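Local coordinates for orphan protein TM0875 (Thermotoga maritima, PDB 1O22), which is of unknown function but folds in a way that was new when its structure was solved, around a mixed beta-sheet, at residues I21-K26 against G157-S162; E70-F75 against D113-S118; I77-P82 against K98-E103; D109-M114 against M145-E150. All coordinates share one frame; numbering follows the deposited sequence.

Contact 1 of 4, residues I21-K26 against G157-S162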
loop_
_atom_site.group_PDB
_atom_site.type_symbol
_atom_site.label_atom_id
_atom_site.label_comp_id
_atom_site.label_asym_id
_atom_site.label_seq_id
_atom_site.Cartn_x
_atom_site.Cartn_y
_atom_site.Cartn_z
ATOM N N ILE A 21 5.915 8.538 -10.402
ATOM C CA ILE A 21 5.785 9.963 -10.680
ATOM C C ILE A 21 6.372 10.780 -9.514
ATOM O O ILE A 21 5.972 10.619 -8.348
ATOM C CB ILE A 21 4.319 10.365 -10.942
ATOM C CG1 ILE A 21 3.758 9.554 -12.091
ATOM C CG2 ILE A 21 4.213 11.861 -11.187
ATOM C CD1 ILE A 21 2.348 9.733 -12.324
ATOM N N LEU A 22 7.327 11.647 -9.841
ATOM C CA LEU A 22 7.944 12.532 -8.848
ATOM C C LEU A 22 7.454 13.924 -9.167
ATOM O O LEU A 22 7.578 14.355 -10.304
ATOM C CB LEU A 22 9.474 12.472 -8.959
ATOM C CG LEU A 22 10.105 11.085 -8.901
ATOM C CD1 LEU A 22 11.616 11.170 -9.237
ATOM C CD2 LEU A 22 9.911 10.467 -7.538
ATOM N N TYR A 23 6.869 14.615 -8.199
ATOM C CA TYR A 23 6.359 15.955 -8.443
ATOM C C TYR A 23 7.139 16.943 -7.592
ATOM O O TYR A 23 7.690 16.570 -6.561
ATOM C CB TYR A 23 4.835 16.062 -8.188
ATOM C CG TYR A 23 4.409 15.889 -6.747
ATOM C CD1 TYR A 23 4.383 16.966 -5.871
ATOM C CD2 TYR A 23 4.026 14.637 -6.272
ATOM C CE1 TYR A 23 4.037 16.801 -4.582
ATOM C CE2 TYR A 23 3.668 14.470 -4.978
ATOM C CZ TYR A 23 3.643 15.546 -4.138
ATOM O OH TYR A 23 3.289 15.336 -2.815
ATOM N N TYR A 24 7.192 18.199 -8.052
ATOM C CA TYR A 24 7.999 19.237 -7.413
ATOM C C TYR A 24 7.301 20.562 -7.518
ATOM O O TYR A 24 6.881 20.946 -8.617
ATOM C CB TYR A 24 9.372 19.397 -8.129
ATOM C CG TYR A 24 10.146 18.119 -8.328
ATOM C CD1 TYR A 24 10.972 17.625 -7.330
ATOM C CD2 TYR A 24 10.041 17.397 -9.507
ATOM C CE1 TYR A 24 11.691 16.444 -7.497
ATOM C CE2 TYR A 24 10.769 16.216 -9.695
ATOM C CZ TYR A 24 11.590 15.746 -8.678
ATOM O OH TYR A 24 12.317 14.582 -8.825
ATOM N N LYS A 25 7.239 21.298 -6.421
ATOM C CA LYS A 25 6.787 22.683 -6.509
ATOM C C LYS A 25 7.772 23.547 -7.345
ATOM O O LYS A 25 8.988 23.591 -7.080
ATOM C CB LYS A 25 6.535 23.300 -5.136
ATOM C CG LYS A 25 5.688 24.621 -5.211
ATOM C CD LYS A 25 4.986 24.897 -3.944
ATOM C CE LYS A 25 3.848 25.824 -4.115
ATOM N NZ LYS A 25 3.367 26.226 -2.760
ATOM N N LYS A 26 7.238 24.181 -8.379
ATOM C CA LYS A 26 8.014 25.097 -9.221
ATOM C C LYS A 26 8.773 26.117 -8.388
ATOM O O LYS A 26 8.264 26.624 -7.370
ATOM C CB LYS A 26 7.130 25.853 -10.185
ATOM C CG LYS A 26 6.643 25.088 -11.354
ATOM C CD LYS A 26 5.641 25.923 -12.142
ATOM C CE LYS A 26 5.277 25.315 -13.502
ATOM N NZ LYS A 26 4.172 26.092 -14.212
ATOM N N GLY A 157 -0.742 24.329 -11.770
ATOM C CA GLY A 157 0.148 25.211 -12.502
ATOM C C GLY A 157 1.411 25.595 -11.737
ATOM O O GLY A 157 2.323 26.190 -12.321
ATOM N N GLU A 158 1.462 25.257 -10.443
ATOM C CA GLU A 158 2.612 25.517 -9.593
ATOM C C GLU A 158 3.556 24.337 -9.432
ATOM O O GLU A 158 4.460 24.394 -8.621
ATOM C CB GLU A 158 2.115 26.015 -8.209
ATOM C CG GLU A 158 1.463 27.388 -8.313
ATOM C CD GLU A 158 0.928 27.943 -6.998
ATOM O OE1 GLU A 158 1.008 27.281 -5.952
ATOM O OE2 GLU A 158 0.405 29.080 -7.024
ATOM N N TYR A 159 3.345 23.281 -10.200
ATOM C CA TYR A 159 4.138 22.050 -10.152
ATOM C C TYR A 159 4.679 21.611 -11.502
ATOM O O TYR A 159 4.079 21.864 -12.544
ATOM C CB TYR A 159 3.296 20.873 -9.584
ATOM C CG TYR A 159 2.942 21.090 -8.144
ATOM C CD1 TYR A 159 3.731 20.594 -7.150
ATOM C CD2 TYR A 159 1.857 21.870 -7.794
ATOM C CE1 TYR A 159 3.453 20.845 -5.854
ATOM C CE2 TYR A 159 1.555 22.132 -6.496
ATOM C CZ TYR A 159 2.358 21.604 -5.512
ATOM O OH TYR A 159 2.064 21.869 -4.203
ATOM N N THR A 160 5.826 20.951 -11.452
ATOM C CA THR A 160 6.285 20.096 -12.524
ATOM C C THR A 160 6.301 18.661 -12.005
ATOM O O THR A 160 6.249 18.408 -10.786
ATOM C CB THR A 160 7.682 20.486 -13.014
ATOM O OG1 THR A 160 8.665 20.265 -11.992
ATOM C CG2 THR A 160 7.765 21.969 -13.332
ATOM N N PHE A 161 6.351 17.709 -12.915
ATOM C CA PHE A 161 6.482 16.299 -12.516
ATOM C C PHE A 161 7.254 15.504 -13.567
ATOM O O PHE A 161 7.283 15.889 -14.727
ATOM C CB PHE A 161 5.111 15.679 -12.189
ATOM C CG PHE A 161 4.125 15.714 -13.327
ATOM C CD1 PHE A 161 4.123 14.710 -14.278
ATOM C CD2 PHE A 161 3.213 16.758 -13.448
ATOM C CE1 PHE A 161 3.252 14.755 -15.369
ATOM C CE2 PHE A 161 2.333 16.791 -14.507
ATOM C CZ PHE A 161 2.351 15.786 -15.477
ATOM N N SER A 162 7.928 14.437 -13.153
ATOM C CA SER A 162 8.527 13.486 -14.101
ATOM C C SER A 162 7.987 12.075 -13.888
ATOM O O SER A 162 7.628 11.677 -12.765
ATOM C CB SER A 162 10.052 13.447 -13.981
ATOM O OG SER A 162 10.428 13.157 -12.648
HETATM O O HOH W 1 0.897 24.300 -3.204
HETATM O O HOH W 2 2.124 28.797 -3.358
#
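Tyr23 and Tyr159 lie side by side and point the same way, an oblique pair with CD1 of Tyr23 3.9 Å from CD1 of Tyr159 and ring planes 68° apart. CB of Tyr23 meets CB of Phe161 at 4.0 Å on the same sheet face. On the other face Tyr24 turns its ring edge to the hydroxyls of Thr160 and Ser162. The antiparallel backbones are bonded both ways at Leu22-Ser162 and Tyr24-Thr160. Beyond the strand, the extended chain of Lys26 carries NZ to the 3-10 segment, where it donates a hydrogen bond to Gly157 O at 2.6 Å. Lys25 runs alongside Glu158, NZ 4.1 Å from OE1, too far for a salt bridge; one water joins the two, and another links Lys25 NZ to Tyr159 OH, which also bonds Glu54 O. An alanine in place of Tyr159 would probably leave that water and the Glu54 carbonyl without their phenolic mate and open a gap beside the Tyr23 ring. Strand 56-66 flanks strand 19-25 on its other edge, and helix 137-152 packs against the pair, Phe149 stacking on Tyr159, Phe148 meeting Tyr23 and Met145 touching Ile21 and Phe161.

Contact 2 of 4, residues E70-F75 against D113-S118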
loop_
_atom_site.group_PDB
_atom_site.type_symbol
_atom_site.label_atom_id
_atom_site.label_comp_id
_atom_site.label_asym_id
_atom_site.label_seq_id
_atom_site.Cartn_x
_atom_site.Cartn_y
_atom_site.Cartn_z
ATOM N N GLU A 70 -17.277 -3.683 -21.612
ATOM C CA GLU A 70 -17.096 -3.752 -20.160
ATOM C C GLU A 70 -17.307 -2.381 -19.509
ATOM O O GLU A 70 -16.756 -1.345 -19.935
ATOM C CB GLU A 70 -15.698 -4.301 -19.793
ATOM C CG GLU A 70 -15.404 -5.701 -20.319
ATOM C CD GLU A 70 -14.003 -6.203 -19.931
ATOM O OE1 GLU A 70 -13.216 -5.437 -19.308
ATOM O OE2 GLU A 70 -13.687 -7.377 -20.263
ATOM N N GLU A 71 -18.082 -2.412 -18.432
ATOM C CA GLU A 71 -18.262 -1.288 -17.494
ATOM C C GLU A 71 -17.076 -1.015 -16.614
ATOM O O GLU A 71 -16.372 -1.950 -16.225
ATOM C CB GLU A 71 -19.435 -1.591 -16.585
ATOM C CG GLU A 71 -20.749 -1.636 -17.311
ATOM C CD GLU A 71 -21.916 -1.949 -16.396
ATOM O OE1 GLU A 71 -21.982 -3.083 -15.890
ATOM O OE2 GLU A 71 -22.783 -1.073 -16.222
ATOM N N VAL A 72 -16.851 0.263 -16.320
ATOM C CA VAL A 72 -15.850 0.674 -15.338
ATOM C C VAL A 72 -16.319 0.262 -13.943
ATOM O O VAL A 72 -17.502 0.196 -13.683
ATOM C CB VAL A 72 -15.569 2.249 -15.341
ATOM C CG1 VAL A 72 -14.986 2.701 -16.678
ATOM C CG2 VAL A 72 -16.826 3.079 -14.939
ATOM N N PRO A 73 -15.382 -0.040 -13.077
ATOM C CA PRO A 73 -15.697 -0.378 -11.701
ATOM C C PRO A 73 -16.157 0.853 -10.911
ATOM O O PRO A 73 -15.740 1.965 -11.151
ATOM C CB PRO A 73 -14.350 -0.892 -11.165
ATOM C CG PRO A 73 -13.314 -0.282 -12.015
ATOM C CD PRO A 73 -13.929 -0.039 -13.347
ATOM N N SER A 74 -17.071 0.639 -9.995
ATOM C CA SER A 74 -17.368 1.602 -8.960
ATOM C C SER A 74 -16.807 1.252 -7.602
ATOM O O SER A 74 -16.625 2.152 -6.810
ATOM C CB SER A 74 -18.878 1.782 -8.833
ATOM O OG SER A 74 -19.380 2.374 -10.000
ATOM N N PHE A 75 -16.623 -0.035 -7.282
ATOM C CA PHE A 75 -16.036 -0.426 -5.974
ATOM C C PHE A 75 -14.939 -1.460 -6.162
ATOM O O PHE A 75 -14.987 -2.216 -7.098
ATOM C CB PHE A 75 -17.062 -1.014 -5.026
ATOM C CG PHE A 75 -18.105 -0.083 -4.647
ATOM C CD1 PHE A 75 -17.958 0.732 -3.514
ATOM C CD2 PHE A 75 -19.255 0.023 -5.439
ATOM C CE1 PHE A 75 -18.965 1.622 -3.156
ATOM C CE2 PHE A 75 -20.241 0.904 -5.094
ATOM C CZ PHE A 75 -20.111 1.710 -3.958
ATOM N N ASP A 113 -14.250 10.476 -17.420
ATOM C CA ASP A 113 -14.488 9.028 -17.644
ATOM C C ASP A 113 -13.619 8.083 -16.826
ATOM O O ASP A 113 -13.819 6.844 -16.848
ATOM C CB ASP A 113 -14.251 8.684 -19.110
ATOM C CG ASP A 113 -15.175 9.411 -20.028
ATOM O OD1 ASP A 113 -16.115 10.076 -19.519
ATOM O OD2 ASP A 113 -15.030 9.389 -21.269
HETATM N N MSE A 114 -12.657 8.642 -16.102
HETATM C CA MSE A 114 -11.732 7.828 -15.327
HETATM C C MSE A 114 -12.308 7.514 -13.941
HETATM O O MSE A 114 -12.999 8.347 -13.326
HETATM C CB MSE A 114 -10.360 8.519 -15.330
HETATM C CG MSE A 114 -9.420 8.359 -14.231
HETATM SE SE MSE A 114 -7.842 9.662 -14.576
HETATM C CE MSE A 114 -7.554 9.551 -16.430
ATOM N N LYS A 115 -12.060 6.279 -13.497
ATOM C CA LYS A 115 -12.250 5.861 -12.105
ATOM C C LYS A 115 -10.894 5.626 -11.433
ATOM O O LYS A 115 -9.993 5.058 -11.990
ATOM C CB LYS A 115 -13.093 4.602 -12.016
ATOM C CG LYS A 115 -14.437 4.733 -12.570
ATOM C CD LYS A 115 -15.265 5.882 -11.958
ATOM C CE LYS A 115 -16.097 5.441 -10.833
ATOM N NZ LYS A 115 -17.289 4.730 -11.346
ATOM N N ILE A 116 -10.786 6.060 -10.201
ATOM C CA ILE A 116 -9.504 6.154 -9.518
ATOM C C ILE A 116 -9.658 5.521 -8.143
ATOM O O ILE A 116 -10.534 5.910 -7.357
ATOM C CB ILE A 116 -9.085 7.631 -9.359
ATOM C CG1 ILE A 116 -8.952 8.307 -10.724
ATOM C CG2 ILE A 116 -7.829 7.742 -8.508
ATOM C CD1 ILE A 116 -9.468 9.645 -10.728
ATOM N N LEU A 117 -8.797 4.550 -7.898
ATOM C CA LEU A 117 -8.630 3.879 -6.622
ATOM C C LEU A 117 -7.328 4.374 -5.997
ATOM O O LEU A 117 -6.270 4.313 -6.610
ATOM C CB LEU A 117 -8.503 2.386 -6.844
ATOM C CG LEU A 117 -8.481 1.471 -5.621
ATOM C CD1 LEU A 117 -9.721 1.638 -4.715
ATOM C CD2 LEU A 117 -8.375 0.045 -6.141
ATOM N N SER A 118 -7.417 4.884 -4.785
ATOM C CA SER A 118 -6.264 5.408 -4.104
ATOM C C SER A 118 -5.971 4.640 -2.830
ATOM O O SER A 118 -6.852 4.451 -1.983
ATOM C CB SER A 118 -6.523 6.864 -3.730
ATOM O OG SER A 118 -5.455 7.310 -2.925
#
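Val72, Pro73 and Ser74, in the loop leading from strand 56-66 into strand 75-81, receive Lys115 from the second strand of the beta hairpin formed by strands 100-111 and 114-119. The lysine chain bends at every torsion past CG and curls round a single backbone oxygen: Pro73 O lies 3.4 Å from Lys115 CG and 3.5 Å from CE. At its end, Lys115 NZ donates a hydrogen bond to Pro73 O at 3.2 Å; the donor is tilted 32° from the carbonyl plane. A second, weak bond reaches Ser74 OG, 3.4 Å from Lys115 NZ. Val72 crosses the lysine at about a right angle and sets CG2 against the aliphatic part, 3.7 Å from Lys115 CG. The one side chain thus offers methylenes to the valine and its charged end to the loop's polar atoms. An alanine at Lys115 would probably leave the Pro73 carbonyl without this donor and open a gap beside the Val72 methyl. Lys115 also lies on Leu108 and Ser110 of strand 100-111, while Pro73 packs on Leu66 of strand 56-66, on Tyr126 of strand 122-128 and on Leu80 of the second subunit.

Contact 3 of 4, residues I77-P82 against K98-E103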
loop_
_atom_site.group_PDB
_atom_site.type_symbol
_atom_site.label_atom_id
_atom_site.label_comp_id
_atom_site.label_asym_id
_atom_site.label_seq_id
_atom_site.Cartn_x
_atom_site.Cartn_y
_atom_site.Cartn_z
ATOM N N ILE A 77 -13.209 -4.506 -4.055
ATOM C CA ILE A 77 -13.460 -5.401 -2.928
ATOM C C ILE A 77 -12.184 -6.213 -2.636
ATOM O O ILE A 77 -11.592 -6.804 -3.549
ATOM C CB ILE A 77 -14.602 -6.340 -3.278
ATOM C CG1 ILE A 77 -15.843 -5.544 -3.696
ATOM C CG2 ILE A 77 -14.930 -7.249 -2.088
ATOM C CD1 ILE A 77 -16.879 -6.372 -4.371
ATOM N N LYS A 78 -11.720 -6.200 -1.392
ATOM C CA LYS A 78 -10.730 -7.202 -0.947
ATOM C C LYS A 78 -11.465 -8.349 -0.289
ATOM O O LYS A 78 -12.151 -8.171 0.707
ATOM C CB LYS A 78 -9.709 -6.601 0.004
ATOM C CG LYS A 78 -8.811 -5.560 -0.697
ATOM C CD LYS A 78 -7.867 -4.861 0.278
ATOM C CE LYS A 78 -7.591 -3.429 -0.170
ATOM N NZ LYS A 78 -6.640 -2.742 0.737
ATOM N N ALA A 79 -11.385 -9.497 -0.921
ATOM C CA ALA A 79 -12.006 -10.725 -0.439
ATOM C C ALA A 79 -10.923 -11.753 -0.082
ATOM O O ALA A 79 -9.867 -11.793 -0.689
ATOM C CB ALA A 79 -12.903 -11.279 -1.524
ATOM N N LEU A 80 -11.198 -12.640 0.842
ATOM C CA LEU A 80 -10.245 -13.711 1.148
ATOM C C LEU A 80 -10.961 -15.040 0.939
ATOM O O LEU A 80 -12.127 -15.195 1.280
ATOM C CB LEU A 80 -9.766 -13.584 2.606
ATOM C CG LEU A 80 -9.240 -12.235 3.086
ATOM C CD1 LEU A 80 -9.317 -12.095 4.572
ATOM C CD2 LEU A 80 -7.788 -12.090 2.628
ATOM N N THR A 81 -10.250 -16.004 0.399
ATOM C CA THR A 81 -10.732 -17.360 0.291
ATOM C C THR A 81 -9.862 -18.362 1.059
ATOM O O THR A 81 -8.656 -18.238 1.037
ATOM C CB THR A 81 -10.822 -17.693 -1.227
ATOM O OG1 THR A 81 -11.178 -19.055 -1.371
ATOM C CG2 THR A 81 -9.489 -17.527 -1.907
ATOM N N PRO A 82 -10.469 -19.357 1.721
ATOM C CA PRO A 82 -9.741 -20.454 2.357
ATOM C C PRO A 82 -9.350 -21.567 1.423
ATOM O O PRO A 82 -8.698 -22.489 1.892
ATOM C CB PRO A 82 -10.760 -21.005 3.366
ATOM C CG PRO A 82 -12.085 -20.662 2.795
ATOM C CD PRO A 82 -11.917 -19.469 1.974
ATOM N N LYS A 98 -17.617 -17.728 -5.043
ATOM C CA LYS A 98 -18.456 -18.332 -4.009
ATOM C C LYS A 98 -17.771 -18.367 -2.653
ATOM O O LYS A 98 -16.611 -18.735 -2.557
ATOM C CB LYS A 98 -18.841 -19.768 -4.401
ATOM N N ASN A 99 -18.504 -18.003 -1.603
ATOM C CA ASN A 99 -18.052 -18.180 -0.224
ATOM C C ASN A 99 -16.689 -17.515 0.056
ATOM O O ASN A 99 -15.689 -18.165 0.414
ATOM C CB ASN A 99 -18.019 -19.660 0.157
ATOM C CG ASN A 99 -17.934 -19.866 1.665
ATOM O OD1 ASN A 99 -18.727 -19.290 2.412
ATOM N ND2 ASN A 99 -16.947 -20.651 2.117
ATOM N N VAL A 100 -16.664 -16.199 -0.109
ATOM C CA VAL A 100 -15.481 -15.439 0.206
ATOM C C VAL A 100 -15.767 -14.504 1.354
ATOM O O VAL A 100 -16.907 -14.096 1.568
ATOM C CB VAL A 100 -14.925 -14.721 -1.050
ATOM C CG1 VAL A 100 -14.328 -15.738 -1.995
ATOM C CG2 VAL A 100 -15.967 -13.934 -1.757
ATOM N N PHE A 101 -14.729 -14.198 2.117
ATOM C CA PHE A 101 -14.785 -13.223 3.181
ATOM C C PHE A 101 -14.443 -11.822 2.662
ATOM O O PHE A 101 -13.337 -11.578 2.200
ATOM C CB PHE A 101 -13.840 -13.633 4.295
ATOM C CG PHE A 101 -13.907 -12.763 5.501
ATOM C CD1 PHE A 101 -14.828 -13.012 6.478
ATOM C CD2 PHE A 101 -13.020 -11.713 5.666
ATOM C CE1 PHE A 101 -14.887 -12.235 7.622
ATOM C CE2 PHE A 101 -13.061 -10.924 6.806
ATOM C CZ PHE A 101 -14.000 -11.188 7.790
ATOM N N VAL A 102 -15.398 -10.896 2.763
ATOM C CA VAL A 102 -15.156 -9.506 2.403
ATOM C C VAL A 102 -14.482 -8.740 3.494
ATOM O O VAL A 102 -15.034 -8.540 4.549
ATOM C CB VAL A 102 -16.441 -8.806 2.043
ATOM C CG1 VAL A 102 -16.154 -7.315 1.651
ATOM C CG2 VAL A 102 -17.136 -9.540 0.949
ATOM N N GLU A 103 -13.270 -8.297 3.245
ATOM C CA GLU A 103 -12.479 -7.639 4.263
ATOM C C GLU A 103 -12.506 -6.103 4.139
ATOM O O GLU A 103 -12.503 -5.386 5.141
ATOM C CB GLU A 103 -11.050 -8.141 4.140
ATOM C CG GLU A 103 -10.169 -7.695 5.276
ATOM C CD GLU A 103 -8.741 -8.042 5.012
ATOM O OE1 GLU A 103 -8.276 -7.791 3.879
ATOM O OE2 GLU A 103 -8.102 -8.577 5.928
HETATM O O HOH W 3 -14.140 -19.667 -1.080
#
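Leu80 and Phe101 form an antiparallel hydrogen-bonded pair, with Leu80 N 2.7 Å from Phe101 O and Phe101 N 2.9 Å from Leu80 O. Two residues further along, Glu103 N donates to Lys78 O at 2.8 Å, and between them Ala79 and Val102 make a non-hydrogen-bonded pair. The strand directions differ by 142°, a marked departure from straight antiparallel. Strand 75-81 is the outermost of its sheet within the chain, but residues of both strands also pair in antiparallel ladders with the second subunit, so the sheet runs on across the dimer interface. Among the apolar contacts, Leu80 and Phe101 lie side by side, pointing the same way, CD1 of Leu80 3.9 Å from CD2 of Phe101. The Phe101 ring also meets Trp94 of the second subunit edge-to-face. Ala79 and Val102 share the face opposite Leu80 and Phe101; Ala79 CB reaches Val100 CB at 4.0 Å, and Ile77 crosses Val102 at a slant, Ile77 CG2 3.9 Å from Val102 CG1. Of the polar groups, Glu103 brings OE2 to 4.0 Å from Leu80 CD1, and Lys78 NZ forms a salt bridge with Glu104, just beyond the segment. At the other end a water donates to Asn99 O at 2.6 Å and is hydrogen-bonded to Thr81 OG1.

Contact 4 of 4, residues D109-M114 against M145-E150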
loop_
_atom_site.group_PDB
_atom_site.type_symbol
_atom_site.label_atom_id
_atom_site.label_comp_id
_atom_site.label_asym_id
_atom_site.label_seq_id
_atom_site.Cartn_x
_atom_site.Cartn_y
_atom_site.Cartn_z
ATOM N N ASP A 109 -13.134 7.077 -6.816
ATOM C CA ASP A 109 -13.471 8.421 -7.280
ATOM C C ASP A 109 -13.658 8.474 -8.813
ATOM O O ASP A 109 -13.131 7.642 -9.531
ATOM C CB ASP A 109 -12.355 9.402 -6.940
ATOM C CG ASP A 109 -12.224 9.685 -5.460
ATOM O OD1 ASP A 109 -13.184 9.464 -4.683
ATOM O OD2 ASP A 109 -11.169 10.181 -5.001
ATOM N N SER A 110 -14.393 9.479 -9.279
ATOM C CA SER A 110 -14.659 9.737 -10.688
ATOM C C SER A 110 -13.961 11.015 -11.110
ATOM O O SER A 110 -14.060 12.000 -10.407
ATOM C CB SER A 110 -16.142 9.951 -10.915
ATOM O OG SER A 110 -16.863 8.781 -10.630
ATOM N N TYR A 111 -13.226 10.999 -12.219
ATOM C CA TYR A 111 -12.674 12.249 -12.787
ATOM C C TYR A 111 -12.820 12.150 -14.296
ATOM O O TYR A 111 -12.105 11.397 -14.925
ATOM C CB TYR A 111 -11.212 12.469 -12.370
ATOM C CG TYR A 111 -10.687 13.859 -12.665
ATOM C CD1 TYR A 111 -11.106 14.948 -11.908
ATOM C CD2 TYR A 111 -9.824 14.098 -13.721
ATOM C CE1 TYR A 111 -10.663 16.229 -12.190
ATOM C CE2 TYR A 111 -9.359 15.380 -14.002
ATOM C CZ TYR A 111 -9.782 16.443 -13.232
ATOM O OH TYR A 111 -9.337 17.739 -13.499
ATOM N N GLY A 112 -13.799 12.853 -14.852
ATOM C CA GLY A 112 -14.262 12.596 -16.220
ATOM C C GLY A 112 -14.767 11.158 -16.406
ATOM O O GLY A 112 -15.575 10.675 -15.620
ATOM N N ASP A 113 -14.250 10.476 -17.420
ATOM C CA ASP A 113 -14.488 9.028 -17.644
ATOM C C ASP A 113 -13.619 8.083 -16.826
ATOM O O ASP A 113 -13.819 6.844 -16.848
ATOM C CB ASP A 113 -14.251 8.684 -19.110
ATOM C CG ASP A 113 -15.175 9.411 -20.028
ATOM O OD1 ASP A 113 -16.115 10.076 -19.519
ATOM O OD2 ASP A 113 -15.030 9.389 -21.269
HETATM N N MSE A 114 -12.657 8.642 -16.102
HETATM C CA MSE A 114 -11.732 7.828 -15.327
HETATM C C MSE A 114 -12.308 7.514 -13.941
HETATM O O MSE A 114 -12.999 8.347 -13.326
HETATM C CB MSE A 114 -10.360 8.519 -15.330
HETATM C CG MSE A 114 -9.420 8.359 -14.231
HETATM SE SE MSE A 114 -7.842 9.662 -14.576
HETATM C CE MSE A 114 -7.554 9.551 -16.430
HETATM N N MSE A 145 -2.863 13.907 -13.110
HETATM C CA MSE A 145 -2.138 14.859 -12.276
HETATM C C MSE A 145 -2.970 16.093 -11.921
HETATM O O MSE A 145 -2.859 16.609 -10.792
HETATM C CB MSE A 145 -0.777 15.216 -12.865
HETATM C CG MSE A 145 0.222 14.061 -12.814
HETATM SE SE MSE A 145 0.460 13.206 -11.030
HETATM C CE MSE A 145 1.600 14.735 -10.155
ATOM N N LYS A 146 -3.886 16.474 -12.810
ATOM C CA LYS A 146 -4.864 17.507 -12.472
ATOM C C LYS A 146 -5.774 17.030 -11.353
ATOM O O LYS A 146 -6.010 17.760 -10.416
ATOM C CB LYS A 146 -5.743 17.870 -13.653
ATOM C CG LYS A 146 -5.197 18.889 -14.582
ATOM C CD LYS A 146 -6.172 19.111 -15.747
ATOM C CE LYS A 146 -5.805 18.335 -17.031
ATOM N NZ LYS A 146 -5.146 19.198 -18.087
ATOM N N TYR A 147 -6.312 15.814 -11.489
ATOM C CA TYR A 147 -7.069 15.175 -10.431
ATOM C C TYR A 147 -6.293 15.131 -9.113
ATOM O O TYR A 147 -6.842 15.483 -8.049
ATOM C CB TYR A 147 -7.495 13.733 -10.804
ATOM C CG TYR A 147 -7.916 12.932 -9.604
ATOM C CD1 TYR A 147 -9.215 13.055 -9.070
ATOM C CD2 TYR A 147 -7.029 12.078 -8.967
ATOM C CE1 TYR A 147 -9.604 12.339 -7.951
ATOM C CE2 TYR A 147 -7.402 11.377 -7.841
ATOM C CZ TYR A 147 -8.694 11.484 -7.348
ATOM O OH TYR A 147 -9.044 10.746 -6.221
ATOM N N PHE A 148 -5.044 14.689 -9.185
ATOM C CA PHE A 148 -4.202 14.518 -8.011
ATOM C C PHE A 148 -3.973 15.849 -7.254
ATOM O O PHE A 148 -4.236 15.961 -6.070
ATOM C CB PHE A 148 -2.861 13.848 -8.392
ATOM C CG PHE A 148 -1.865 13.789 -7.241
ATOM C CD1 PHE A 148 -1.941 12.810 -6.285
ATOM C CD2 PHE A 148 -0.890 14.780 -7.107
ATOM C CE1 PHE A 148 -1.069 12.796 -5.214
ATOM C CE2 PHE A 148 0.010 14.762 -6.059
ATOM C CZ PHE A 148 -0.088 13.787 -5.095
ATOM N N PHE A 149 -3.515 16.865 -7.958
ATOM C CA PHE A 149 -3.294 18.171 -7.335
ATOM C C PHE A 149 -4.593 18.739 -6.780
ATOM O O PHE A 149 -4.622 19.200 -5.660
ATOM C CB PHE A 149 -2.613 19.155 -8.313
ATOM C CG PHE A 149 -1.202 18.779 -8.649
ATOM C CD1 PHE A 149 -0.310 18.449 -7.655
ATOM C CD2 PHE A 149 -0.779 18.690 -9.970
ATOM C CE1 PHE A 149 0.977 18.084 -7.960
ATOM C CE2 PHE A 149 0.509 18.320 -10.259
ATOM C CZ PHE A 149 1.376 18.019 -9.262
ATOM N N GLU A 150 -5.671 18.672 -7.545
ATOM C CA GLU A 150 -6.948 19.188 -7.061
ATOM C C GLU A 150 -7.447 18.437 -5.807
ATOM O O GLU A 150 -7.976 19.059 -4.877
ATOM C CB GLU A 150 -7.990 19.191 -8.167
ATOM C CG GLU A 150 -7.678 20.203 -9.265
ATOM C CD GLU A 150 -8.553 20.050 -10.509
ATOM O OE1 GLU A 150 -9.464 19.190 -10.504
ATOM O OE2 GLU A 150 -8.330 20.797 -11.496
#
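Tyr111 and Tyr147 bury the most surface here, sliding past each other in opposite directions as strand 109-111 meets helix 145-150. CB of Tyr147 sits over one face of the Tyr111 ring, 3.8 Å from its centroid and 14° off the normal, a CH-pi contact. Further out, the Tyr147 ring presents its edge to the same aromatic system in an offset edge-to-face pair, planes at 60° and centroids 5.7 Å apart; CD1 of Tyr147 comes 3.9 Å from CD1 of Tyr111. With CG anti to the backbone N (chi1 -167°), Tyr111 sets the root of its ring against Tyr147 CB. At the far end of that ring, Tyr111 OH rests 3.6 Å from Lys146 CB and gives a weak hydrogen bond to Glu150 OE1 at 3.3 Å, the carboxylate steeply turned against the ring. Tyr147 reaches the other way, back to the strand: its OH donates to Asp109 OD2 at 2.5 Å, a short bond that uses the anti lone pair of that oxygen and lies in the plane of the Tyr147 ring. The side chains of Asp109 and Tyr147 cross at about a right angle. Just past Tyr111 the chain reverses in a type II' turn to Met114, with Gly112 at positive phi, and Ile116 of the returning strand touches both tyrosines. Each phenol thus couples an aromatic contact to a carboxylate of the opposite segment: the short Tyr147-Asp109 bond would hold the phenol end against the strand and is likely to stabilise the aspartate's negative charge, whereas the longer, weak Tyr111-Glu150 bond is likely to contribute less.

All four contacts reach one mixed sheet, in which strand 75-81 of contact 3 and strand 159-165 of contact 1 are the outermost members within the chain; the centres of these two contacts are 39 Å apart. Contacts 2 and 4 lie between them, with centres 11 Å apart, and share Asp113 and Met114 at the hairpin turn. Across that hairpin, Asp109 N lies 2.9 Å from Ile116 O, a probable hydrogen bond. Helix 137-152 ties contact 4 to contact 1, centres 16 Å apart. Contacts 2 and 3, about 20 Å between centres, both touch the second subunit, whereas no other chain of the assembly touches the segments of contacts 1 and 4.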